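ACT domain protein (Streptococcus pneumoniae, PDB 1ZPV) is of unknown function but forms a homodimer of ACT domains, a fold that in many relatives serves as a small-molecule-binding regulatory module. Local coordinates at residues M4-T9 with A49-D54. Numbering follows the deposited sequence. Where two conformers were deposited one is given.
Sequences MKAIIT and AVVSSD
The flat groups are the peptide planes of two neighbouring antiparallel strands, 4-9 and 49-53, which six backbone hydrogen bonds join side by side at the pairs M4-S53, A6-V51 and I8-A49. The straightest is I8 N to A49 O, 2.7 Å long, with the donor nearly along the C=O axis and an N-H...O angle of 177°. V51 N meets A6 O in the carbonyl plane, whereas A6 N approaches V51 O from above its plane, at 2.9 Å; the same V51 O also receives a CA-H...O contact from K5 CA. One face of this peptide surface carries M4, A6, I8, A49, V51 and S53 beneath helices 18-28 and 59-72. There the V51 methyls hold the centre: CG1 and CG2 both touch I8 CD1, whose extended chain crosses the valine at about a right angle, and CG2 lies 3.9 Å from A6 CB. M4, a selenomethionine, has CG anti to the backbone N (chi1 176°), and its bent chain lays SE across the neighbouring strand, 3.9 Å from S52 CA. Over the opposite face, I7 and V50 run side by side, with I7 CG1 4.0 Å from V50 CG2, and pack against V11 and L41 of the second subunit. K5 bends at chi3 (-88°) and chi4, which carries NZ back across to within 3.5 Å of S52 CB. The ammonium forms a salt bridge with D34 OD2, the atom that also hydrogen-bonds S52 OG, so a single carboxylate oxygen ties together both side chains of this non-hydrogen-bonded pair. The two strands occupy the middle of a four-stranded antiparallel sheet in the order 32-41, 44-53, 4-12, 75-81, with helices on one face and a dimer partner on the other, the βαββαβ ferredoxin-like topology of the ACT domain.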
loop_
_atom_site.group_PDB
_atom_site.type_symbol
_atom_site.label_atom_id
_atom_site.label_comp_id
_atom_site.label_asym_id
_atom_site.label_seq_id
_atom_site.Cartn_x
_atom_site.Cartn_y
_atom_site.Cartn_z
HETATM N N MSE C 4 20.227 -13.626 -9.689
HETATM C CA MSE C 4 19.461 -12.408 -9.825
HETATM C C MSE C 4 18.153 -12.625 -9.085
HETATM O O MSE C 4 17.562 -13.719 -9.174
HETATM C CB MSE C 4 19.204 -12.101 -11.320
HETATM C CG MSE C 4 18.338 -10.905 -11.627
HETATM SE SE MSE C 4 16.387 -11.286 -11.507
HETATM C CE MSE C 4 15.796 -9.977 -12.894
ATOM N N LYS C 5 17.708 -11.598 -8.361
ATOM C CA LYS C 5 16.357 -11.574 -7.779
ATOM C C LYS C 5 15.869 -10.147 -7.852
ATOM O O LYS C 5 16.669 -9.217 -7.672
ATOM C CB LYS C 5 16.370 -12.036 -6.320
ATOM C CG LYS C 5 14.999 -12.379 -5.749
ATOM C CD LYS C 5 15.093 -13.314 -4.527
ATOM C CE LYS C 5 15.100 -14.799 -4.910
ATOM N NZ LYS C 5 13.862 -15.255 -5.657
ATOM N N ALA C 6 14.559 -9.978 -8.087
ATOM C CA ALA C 6 13.955 -8.664 -8.238
ATOM C C ALA C 6 12.497 -8.643 -7.833
ATOM O O ALA C 6 11.834 -9.669 -7.815
ATOM C CB ALA C 6 14.078 -8.172 -9.697
ATOM N N ILE C 7 11.986 -7.444 -7.586
ATOM C CA ILE C 7 10.573 -7.258 -7.281
ATOM C C ILE C 7 9.999 -6.364 -8.374
ATOM O O ILE C 7 10.534 -5.299 -8.632
ATOM C CB ILE C 7 10.364 -6.609 -5.878
ATOM C CG1 ILE C 7 10.994 -7.489 -4.767
ATOM C CG2 ILE C 7 8.876 -6.445 -5.600
ATOM C CD1 ILE C 7 12.480 -7.202 -4.512
ATOM N N ILE C 8 8.946 -6.843 -9.035
ATOM C CA ILE C 8 8.306 -6.129 -10.119
ATOM C C ILE C 8 6.960 -5.630 -9.626
ATOM O O ILE C 8 6.172 -6.374 -9.002
ATOM C CB ILE C 8 8.088 -7.035 -11.355
ATOM C CG1 ILE C 8 9.425 -7.552 -11.893
ATOM C CG2 ILE C 8 7.197 -6.330 -12.451
ATOM C CD1 ILE C 8 9.299 -8.506 -13.184
ATOM N N THR C 9 6.671 -4.380 -9.918
ATOM C CA THR C 9 5.395 -3.844 -9.489
ATOM C C THR C 9 4.713 -3.225 -10.694
ATOM O O THR C 9 5.358 -2.625 -11.581
ATOM C CB THR C 9 5.549 -2.854 -8.308
ATOM O OG1 THR C 9 6.418 -1.813 -8.681
ATOM C CG2 THR C 9 6.196 -3.536 -7.117
ATOM N N ALA C 49 5.284 -9.047 -8.304
ATOM C CA ALA C 49 5.896 -10.351 -8.536
ATOM C C ALA C 49 7.352 -10.309 -8.106
ATOM O O ALA C 49 8.042 -9.301 -8.284
ATOM C CB ALA C 49 5.809 -10.783 -9.998
ATOM N N VAL C 50 7.790 -11.408 -7.534
ATOM C CA VAL C 50 9.192 -11.582 -7.193
ATOM C C VAL C 50 9.684 -12.581 -8.203
ATOM O O VAL C 50 9.107 -13.667 -8.345
ATOM C CB VAL C 50 9.407 -12.093 -5.741
ATOM C CG1 VAL C 50 10.880 -12.599 -5.525
ATOM C CG2 VAL C 50 9.097 -10.992 -4.727
ATOM N N VAL C 51 10.752 -12.191 -8.896
ATOM C CA VAL C 51 11.276 -12.957 -10.016
ATOM C C VAL C 51 12.761 -13.227 -9.741
ATOM O O VAL C 51 13.406 -12.537 -8.924
ATOM C CB VAL C 51 11.038 -12.175 -11.363
ATOM C CG1 VAL C 51 9.474 -11.994 -11.615
ATOM C CG2 VAL C 51 11.780 -10.807 -11.354
ATOM N N SER C 52 13.294 -14.256 -10.378
ATOM C CA SER C 52 14.718 -14.598 -10.222
ATOM C C SER C 52 15.258 -15.298 -11.459
ATOM O O SER C 52 14.484 -15.777 -12.338
ATOM C CB SER C 52 14.918 -15.490 -8.984
ATOM O OG SER C 52 14.272 -16.741 -9.172
ATOM N N SER C 53 16.582 -15.325 -11.545
ATOM C CA SER C 53 17.283 -16.063 -12.582
ATOM C C SER C 53 18.524 -16.686 -11.964
ATOM O O SER C 53 19.084 -16.135 -11.020
ATOM C CB SER C 53 17.720 -15.116 -13.693
ATOM O OG SER C 53 18.372 -15.830 -14.756
ATOM N N ASP C 54 18.982 -17.795 -12.526
ATOM C CA ASP C 54 20.290 -18.348 -12.139
ATOM C C ASP C 54 21.473 -17.680 -12.843
ATOM O O ASP C 54 22.626 -18.012 -12.564
ATOM C CB ASP C 54 20.324 -19.887 -12.226
ATOM C CG ASP C 54 20.385 -20.417 -13.653
ATOM O OD1 ASP C 54 20.370 -19.627 -14.620
ATOM O OD2 ASP C 54 20.453 -21.659 -13.809
#